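Local coordinates for protein chitin binding domain (Burkholderia pseudomallei, PDB 3UAM) that probably binds chitin and, as a member of the AA10 lytic polysaccharide mono-oxygenase family, may cleave polysaccharide chains by oxidation, at residues K125-T130 with D199-A204; H192-V197 with Q209-N214. One frame throughout, in Å; residues are numbered along the deposited sequence.

Contact 1. Residues K125-T130 with D199-A204; sequences KTRRWT and DVADTA
Arg128 and Asp199 form the tightly packed, buried end of this contact. Arg128 NH1 reaches the anti lone pair of Asp199 OD2 at 3.0 Å in a salt bridge whose two flat groups are turned 73° apart. The bend at chi3 (62°) turns the guanidinium so that NH1 meets OD2 edge-on, while CG of Arg128 also lies against OD2. A glycerol, probably from the crystallisation liquor, hydrogen-bonds to the same OD2; Asp65 bridges NH2 and Asp63 also bridges NH1, so acidic groups surround the guanidinium. Backbone hydrogen bonds run from Asp199 N to Arg128 O (2.9 Å), Arg127 N to Asp199 O and Ala201 N to Lys125 O.

Toward Lys125 and Asp202 the fit becomes looser and wetter. The extended lysine side chain crosses that of Asp202 at about a right angle, its CD 3.6 Å from Asp202 OD2, but NZ stays 4.6 Å from that oxygen, too far for a salt bridge. One water links NZ to OD2, another Lys125 N to OD1; NZ also hydrogen-bonds to Tyr164 O.

This fraying antiparallel edge of the family's beta-sandwich joins the first part of broken strand 126-133 to the end of strand 190-200, with strand 155-158 and helix 169-173 packing against 125-130 and strand 205-215 against Asp199 and Val200.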
ATOM      1  N   LYS A 125       2.120  15.569   1.256  1.00  7.54           N
ATOM      2  CA  LYS A 125       3.596  15.519   1.213  1.00  7.23           C
ATOM      3  C   LYS A 125       4.077  14.085   1.435  1.00  6.49           C
ATOM      4  O   LYS A 125       3.731  13.473   2.415  1.00  6.21           O
ATOM      5  CB  LYS A 125       4.192  16.416   2.287  1.00  7.61           C
ATOM      6  CG  LYS A 125       3.990  17.892   2.031  1.00  8.29           C
ATOM      7  CD  LYS A 125       4.587  18.744   3.136  1.00  8.72           C
ATOM      8  CE  LYS A 125       4.403  20.231   2.845  1.00  9.46           C
ATOM      9  NZ  LYS A 125       5.028  21.110   3.878  1.00 10.03           N
ATOM     10  N   THR A 126       4.873  13.559   0.521  1.00  6.16           N
ATOM     11  CA  THR A 126       5.205  12.129   0.493  1.00  5.66           C
ATOM     12  C   THR A 126       6.673  11.840   0.816  1.00  5.56           C
ATOM     13  O   THR A 126       7.554  12.411   0.197  1.00  5.80           O
ATOM     14  CB  THR A 126       4.931  11.571  -0.894  1.00  5.54           C
ATOM     15  OG1 THR A 126       3.559  11.785  -1.227  1.00  5.60           O
ATOM     16  CG2 THR A 126       5.276  10.069  -0.969  1.00  5.24           C
ATOM     17  N   ARG A 127       6.933  10.933   1.753  1.00  5.30           N
ATOM     18  CA  ARG A 127       8.305  10.489   1.997  1.00  5.36           C
ATOM     19  C   ARG A 127       8.714   9.384   1.041  1.00  5.27           C
ATOM     20  O   ARG A 127       9.795   9.422   0.495  1.00  5.47           O
ATOM     21  CB  ARG A 127       8.521  10.042   3.449  1.00  5.31           C
ATOM     22  CG  ARG A 127       9.962   9.671   3.764  1.00  5.50           C
ATOM     23  CD  ARG A 127      10.955  10.751   3.341  1.00  5.86           C
ATOM     24  NE  ARG A 127      10.651  12.042   3.944  1.00  6.09           N
ATOM     25  CZ  ARG A 127      11.107  13.218   3.511  1.00  6.46           C
ATOM     26  NH1 ARG A 127      11.860  13.294   2.429  1.00  6.62           N
ATOM     27  NH2 ARG A 127      10.750  14.340   4.131  1.00  6.75           N
ATOM     28  N   ARG A 128       7.844   8.403   0.844  1.00  5.09           N
ATOM     29  CA  ARG A 128       8.152   7.266  -0.019  1.00  5.11           C
ATOM     30  C   ARG A 128       6.900   6.493  -0.465  1.00  4.95           C
ATOM     31  O   ARG A 128       5.805   6.670   0.075  1.00  4.75           O
ATOM     32  CB  ARG A 128       9.134   6.318   0.682  1.00  5.27           C
ATOM     33  CG  ARG A 128       8.537   5.577   1.871  1.00  5.20           C
ATOM     34  CD  ARG A 128       9.477   4.576   2.555  1.00  5.44           C
ATOM     35  NE  ARG A 128      10.676   5.206   3.118  1.00  5.77           N
ATOM     36  CZ  ARG A 128      10.677   6.003   4.187  1.00  5.92           C
ATOM     37  NH1 ARG A 128       9.541   6.308   4.811  1.00  5.71           N
ATOM     38  NH2 ARG A 128      11.818   6.517   4.626  1.00  6.34           N
ATOM     39  N   TRP A 129       7.101   5.652  -1.481  1.00  5.09           N
ATOM     40  CA  TRP A 129       6.202   4.587  -1.838  1.00  5.10           C
ATOM     41  C   TRP A 129       7.020   3.331  -1.769  1.00  5.23           C
ATOM     42  O   TRP A 129       8.174   3.314  -2.192  1.00  5.35           O
ATOM     43  CB  TRP A 129       5.730   4.728  -3.271  1.00  5.31           C
ATOM     44  CG  TRP A 129       4.902   5.927  -3.577  1.00  5.54           C
ATOM     45  CD1 TRP A 129       3.518   6.005  -3.698  1.00  5.62           C
ATOM     46  CD2 TRP A 129       5.386   7.267  -3.868  1.00  5.92           C
ATOM     47  NE1 TRP A 129       3.128   7.276  -4.047  1.00  5.84           N
ATOM     48  CE2 TRP A 129       4.197   8.080  -4.162  1.00  6.09           C
ATOM     49  CE3 TRP A 129       6.641   7.850  -3.946  1.00  6.21           C
ATOM     50  CZ2 TRP A 129       4.292   9.420  -4.494  1.00  6.48           C
ATOM     51  CZ3 TRP A 129       6.725   9.207  -4.279  1.00  6.69           C
ATOM     52  CH2 TRP A 129       5.561   9.972  -4.542  1.00  6.81           C
ATOM     53  N   THR A 130       6.427   2.275  -1.236  1.00  5.26           N
ATOM     54  CA  THR A 130       7.103   1.011  -1.035  1.00  5.56           C
ATOM     55  C   THR A 130       6.199  -0.096  -1.582  1.00  5.50           C
ATOM     56  O   THR A 130       4.959   0.007  -1.477  1.00  5.26           O
ATOM     57  CB  THR A 130       7.349   0.735   0.455  1.00  5.81           C
ATOM     58  OG1 THR A 130       8.243   1.724   0.997  1.00  6.25           O
ATOM     59  CG2 THR A 130       8.028  -0.603   0.595  1.00  6.31           C
ATOM     60  N   ASP A 199       3.645   6.485   2.004  1.00  5.04           N
ATOM     61  CA  ASP A 199       4.004   7.075   3.319  1.00  5.11           C
ATOM     62  C   ASP A 199       3.940   8.606   3.277  1.00  5.16           C
ATOM     63  O   ASP A 199       4.601   9.256   2.435  1.00  5.14           O
ATOM     64  CB  ASP A 199       5.445   6.757   3.732  1.00  5.33           C
ATOM     65  CG  ASP A 199       5.661   5.342   4.230  1.00  5.55           C
ATOM     66  OD1 ASP A 199       4.753   4.476   4.147  1.00  5.57           O
ATOM     67  OD2 ASP A 199       6.794   5.112   4.716  1.00  5.78           O
ATOM     68  N   VAL A 200       3.211   9.177   4.225  1.00  5.12           N
ATOM     69  CA  VAL A 200       3.029  10.607   4.326  1.00  5.37           C
ATOM     70  C   VAL A 200       4.079  11.181   5.286  1.00  5.59           C
ATOM     71  O   VAL A 200       4.216  10.719   6.437  1.00  5.64           O
ATOM     72  CB  VAL A 200       1.612  10.951   4.826  1.00  5.53           C
ATOM     73  CG1 VAL A 200       1.432  12.463   4.994  1.00  5.89           C
ATOM     74  CG2 VAL A 200       0.564  10.366   3.882  1.00  5.34           C
ATOM     75  N   ALA A 201       4.799  12.192   4.817  1.00  5.79           N
ATOM     76  CA  ALA A 201       5.922  12.753   5.550  1.00  6.11           C
ATOM     77  C   ALA A 201       5.515  13.468   6.828  1.00  6.58           C
ATOM     78  O   ALA A 201       6.163  13.296   7.877  1.00  6.81           O
ATOM     79  CB  ALA A 201       6.706  13.712   4.663  1.00  6.29           C
ATOM     80  N   ASP A 202       4.462  14.268   6.742  1.00  6.88           N
ATOM     81  CA  ASP A 202       4.055  15.135   7.847  1.00  7.48           C
ATOM     82  C   ASP A 202       2.769  14.692   8.561  1.00  7.49           C
ATOM     83  O   ASP A 202       2.088  15.494   9.215  1.00  7.98           O
ATOM     84  CB  ASP A 202       3.940  16.570   7.344  1.00  8.09           C
ATOM     85  CG  ASP A 202       2.843  16.761   6.334  1.00  8.20           C
ATOM     86  OD1 ASP A 202       2.316  15.757   5.802  1.00  7.96           O
ATOM     87  OD2 ASP A 202       2.543  17.936   6.034  1.00  9.10           O
ATOM     88  N   THR A 203       2.467  13.401   8.463  1.00  7.11           N
ATOM     89  CA  THR A 203       1.490  12.772   9.335  1.00  7.21           C
ATOM     90  C   THR A 203       2.005  11.444   9.848  1.00  6.98           C
ATOM     91  O   THR A 203       3.069  10.948   9.452  1.00  6.77           O
ATOM     92  CB  THR A 203       0.122  12.540   8.649  1.00  7.14           C
ATOM     93  OG1 THR A 203       0.192  11.356   7.856  1.00  6.67           O
ATOM     94  CG2 THR A 203      -0.346  13.809   7.787  1.00  7.37           C
ATOM     95  N   ALA A 204       1.231  10.869  10.741  1.00  7.17           N
ATOM     96  CA  ALA A 204       1.532   9.576  11.325  1.00  7.13           C
ATOM     97  C   ALA A 204       1.320   8.388  10.382  1.00  6.70           C
ATOM     98  O   ALA A 204       1.637   7.256  10.754  1.00  6.66           O
ATOM     99  CB  ALA A 204       0.646   9.400  12.548  1.00  7.56           C
TER
HETATM  100  O   HOH W   1       0.792  16.330   3.678  1.00 12.20           O
HETATM  101  O   HOH W   2       3.686  20.216   6.115  1.00 12.47           O
HETATM  102  O   HOH W   3       5.674   3.424   1.806  1.00  5.64           O

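Contact 2. Residues H192-V197 with Q209-N214; sequences HVLLAV and QVIDLN
Leu194 and Ile211 lie side by side and point the same way, a facing pair in the antiparallel beta hairpin of strands 190-200 and 205-215. Their tips meet at Leu194 CD2 and Ile211 CD1, 4.0 Å apart. Leu213 comes in diagonally on this face, its CD1 3.9 Å from Leu194 CB, and Ala196 CB flanks Ile211 CD1 more loosely. The resulting apolar surface is met by Leu114, Ile116 and Val24 from the three-stranded sheet, as expected of the beta-sandwich core of this family.

On the other face the valine and leucine pairs cross obliquely. Leu195 turns its CG anti to the backbone N (chi1 172°), and CD1 reaches across to Val210 CG2 at 3.5 Å, closer than usual for two carbons. The other branch of Val210, CG1, meets Val193 CG1 at 3.7 Å. The exception is Val193 with Asp212: these two run alongside each other, with CG2 of the valine 3.6 Å from Asp212 OD1, and beside the apolar row that oxygen has a salt bridge to Arg30 and a hydrogen bond to Tyr191 OH.

Six backbone hydrogen bonds stitch the strands in three reciprocal pairs. Within the last pair, Gln209 N meets Ala196 O nearly end-on at 2.7 Å, whereas Ala196 N approaches Gln209 O from 45° above the carbonyl plane.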
ATOM      1  N   HIS A 192      -0.318 -14.498  -5.230  1.00  8.86           N
ATOM      2  CA  HIS A 192       0.558 -13.652  -4.458  1.00  8.34           C
ATOM      3  C   HIS A 192      -0.037 -12.284  -4.280  1.00  7.62           C
ATOM      4  O   HIS A 192      -0.924 -11.852  -5.056  1.00  7.48           O
ATOM      5  CB  HIS A 192       1.917 -13.587  -5.109  1.00  8.47           C
ATOM      6  CG  HIS A 192       2.673 -14.862  -4.960  1.00  9.17           C
ATOM      7  ND1 HIS A 192       3.344 -15.170  -3.835  1.00  9.32           N
ATOM      8  CD2 HIS A 192       2.751 -15.976  -5.792  1.00  9.92           C
ATOM      9  CE1 HIS A 192       3.849 -16.423  -3.950  1.00 10.16           C
ATOM     10  NE2 HIS A 192       3.491 -16.909  -5.152  1.00 10.50           N
ATOM     11  N   VAL A 193       0.385 -11.624  -3.209  1.00  7.17           N
ATOM     12  CA  VAL A 193      -0.077 -10.274  -2.936  1.00  6.61           C
ATOM     13  C   VAL A 193       1.060  -9.277  -3.066  1.00  6.27           C
ATOM     14  O   VAL A 193       2.134  -9.487  -2.536  1.00  6.40           O
ATOM     15  CB  VAL A 193      -0.764 -10.196  -1.569  1.00  6.50           C
ATOM     16  CG1 VAL A 193      -1.007  -8.742  -1.162  1.00  5.92           C
ATOM     17  CG2 VAL A 193      -2.046 -11.023  -1.619  1.00  6.89           C
ATOM     18  N   LEU A 194       0.809  -8.204  -3.818  1.00  6.08           N
ATOM     19  CA  LEU A 194       1.681  -7.048  -3.893  1.00  5.76           C
ATOM     20  C   LEU A 194       1.046  -5.956  -3.063  1.00  5.46           C
ATOM     21  O   LEU A 194      -0.057  -5.474  -3.391  1.00  5.48           O
ATOM     22  CB  LEU A 194       1.825  -6.591  -5.341  1.00  5.87           C
ATOM     23  CG  LEU A 194       2.768  -5.403  -5.632  1.00  5.64           C
ATOM     24  CD1 LEU A 194       4.204  -5.754  -5.358  1.00  5.79           C
ATOM     25  CD2 LEU A 194       2.608  -4.949  -7.083  1.00  5.85           C
ATOM     26  N   LEU A 195       1.694  -5.595  -1.965  1.00  5.40           N
ATOM     27  CA  LEU A 195       1.199  -4.552  -1.096  1.00  5.21           C
ATOM     28  C   LEU A 195       1.899  -3.252  -1.462  1.00  5.00           C
ATOM     29  O   LEU A 195       3.123  -3.129  -1.335  1.00  5.01           O
ATOM     30  CB  LEU A 195       1.464  -4.900   0.366  1.00  5.31           C
ATOM     31  CG  LEU A 195       1.165  -3.796   1.388  1.00  5.14           C
ATOM     32  CD1 LEU A 195      -0.325  -3.477   1.351  1.00  5.22           C
ATOM     33  CD2 LEU A 195       1.643  -4.231   2.770  1.00  5.34           C
ATOM     34  N   ALA A 196       1.116  -2.290  -1.926  1.00  4.91           N
ATOM     35  CA  ALA A 196       1.645  -0.979  -2.294  1.00  4.83           C
ATOM     36  C   ALA A 196       1.297  -0.016  -1.166  1.00  4.77           C
ATOM     37  O   ALA A 196       0.106   0.060  -0.771  1.00  4.84           O
ATOM     38  CB  ALA A 196       1.029  -0.526  -3.618  1.00  4.90           C
ATOM     39  N   VAL A 197       2.305   0.715  -0.659  1.00  4.71           N
ATOM     40  CA  VAL A 197       2.147   1.586   0.508  1.00  4.74           C
ATOM     41  C   VAL A 197       2.708   2.985   0.247  1.00  4.86           C
ATOM     42  O   VAL A 197       3.867   3.130  -0.152  1.00  5.19           O
ATOM     43  CB  VAL A 197       2.844   1.005   1.756  1.00  4.77           C
ATOM     44  CG1 VAL A 197       2.525   1.836   3.010  1.00  4.82           C
ATOM     45  CG2 VAL A 197       2.447  -0.460   1.959  1.00  4.85           C
ATOM     46  N   GLN A 209      -2.531  -0.270  -0.119  1.00  4.69           N
ATOM     47  CA  GLN A 209      -3.200  -0.763  -1.318  1.00  4.95           C
ATOM     48  C   GLN A 209      -2.671  -2.138  -1.726  1.00  5.10           C
ATOM     49  O   GLN A 209      -1.664  -2.278  -2.436  1.00  5.00           O
ATOM     50  CB  GLN A 209      -3.073   0.231  -2.467  1.00  4.92           C
ATOM     51  CG  GLN A 209      -3.827   1.527  -2.209  1.00  5.03           C
ATOM     52  CD  GLN A 209      -5.288   1.437  -2.576  1.00  5.41           C
ATOM     53  OE1 GLN A 209      -5.627   1.062  -3.694  1.00  5.59           O
ATOM     54  NE2 GLN A 209      -6.167   1.810  -1.636  1.00  5.60           N
ATOM     55  N   VAL A 210      -3.397  -3.142  -1.260  1.00  5.41           N
ATOM     56  CA  VAL A 210      -3.188  -4.525  -1.653  1.00  5.77           C
ATOM     57  C   VAL A 210      -3.656  -4.780  -3.089  1.00  5.98           C
ATOM     58  O   VAL A 210      -4.703  -4.316  -3.504  1.00  6.12           O
ATOM     59  CB  VAL A 210      -3.884  -5.469  -0.630  1.00  6.12           C
ATOM     60  CG1 VAL A 210      -4.133  -6.845  -1.211  1.00  6.67           C
ATOM     61  CG2 VAL A 210      -3.010  -5.574   0.607  1.00  6.04           C
ATOM     62  N   ILE A 211      -2.820  -5.494  -3.847  1.00  6.15           N
ATOM     63  CA  ILE A 211      -3.073  -5.841  -5.234  1.00  6.49           C
ATOM     64  C   ILE A 211      -2.892  -7.337  -5.344  1.00  6.94           C
ATOM     65  O   ILE A 211      -1.849  -7.881  -4.920  1.00  6.89           O
ATOM     66  CB  ILE A 211      -2.062  -5.192  -6.208  1.00  6.38           C
ATOM     67  CG1 ILE A 211      -2.045  -3.681  -6.024  1.00  6.10           C
ATOM     68  CG2 ILE A 211      -2.428  -5.539  -7.644  1.00  6.74           C
ATOM     69  CD1 ILE A 211      -0.848  -2.996  -6.644  1.00  5.98           C
ATOM     70  N   ASP A 212      -3.913  -7.994  -5.879  1.00  7.44           N
ATOM     71  CA  ASP A 212      -3.951  -9.440  -5.907  1.00  8.00           C
ATOM     72  C   ASP A 212      -3.475  -9.941  -7.259  1.00  8.43           C
ATOM     73  O   ASP A 212      -3.972  -9.509  -8.282  1.00  8.66           O
ATOM     74  CB  ASP A 212      -5.370  -9.928  -5.644  1.00  8.36           C
ATOM     75  CG  ASP A 212      -5.814  -9.685  -4.216  1.00  8.17           C
ATOM     76  OD1 ASP A 212      -5.187 -10.246  -3.261  1.00  8.09           O
ATOM     77  OD2 ASP A 212      -6.824  -8.947  -4.058  1.00  8.15           O
ATOM     78  N   LEU A 213      -2.529 -10.878  -7.238  1.00  8.77           N
ATOM     79  CA  LEU A 213      -1.826 -11.361  -8.426  1.00  9.22           C
ATOM     80  C   LEU A 213      -1.910 -12.885  -8.544  1.00 10.02           C
ATOM     81  O   LEU A 213      -1.863 -13.596  -7.539  1.00  9.89           O
ATOM     82  CB  LEU A 213      -0.344 -10.959  -8.354  1.00  8.92           C
ATOM     83  CG  LEU A 213      -0.026  -9.468  -8.155  1.00  8.34           C
ATOM     84  CD1 LEU A 213       1.494  -9.276  -8.092  1.00  8.21           C
ATOM     85  CD2 LEU A 213      -0.642  -8.588  -9.235  1.00  8.28           C
ATOM     86  N   ASN A 214      -2.013 -13.364  -9.785  1.00 10.76           N
ATOM     87  CA  ASN A 214      -1.928 -14.771 -10.085  1.00 11.75           C
ATOM     88  C   ASN A 214      -0.817 -15.017 -11.100  1.00 12.18           C
ATOM     89  O   ASN A 214      -0.943 -14.670 -12.268  1.00 12.24           O
ATOM     90  CB  ASN A 214      -3.248 -15.302 -10.646  1.00 12.51           C
ATOM     91  CG  ASN A 214      -3.292 -16.817 -10.633  1.00 13.51           C
ATOM     92  OD1 ASN A 214      -2.943 -17.440  -9.633  1.00 13.95           O
ATOM     93  ND2 ASN A 214      -3.738 -17.414 -11.732  1.00 14.36           N
TER

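A single strand, 190-200, serves both contacts: contact 2 pairs it with 205-215 near the middle of the fold, while contact 1 pairs its far end with 126-133. The two centres lie about 19 Å apart in the same mixed sheet, and Thr130 O and Val197 N, 2.9 Å apart in a probable hydrogen bond, connect them. All the touching residues of contact 2 are buried, whereas Lys125 and Asp202, which touch in contact 1, are partly exposed. Chemistry follows place: the central hairpin combines a regular backbone ladder with aliphatic packing on both faces, whereas the strand end, where pairing gives way to loop, relies on charged side chains and bridging water as well as backbone bonds.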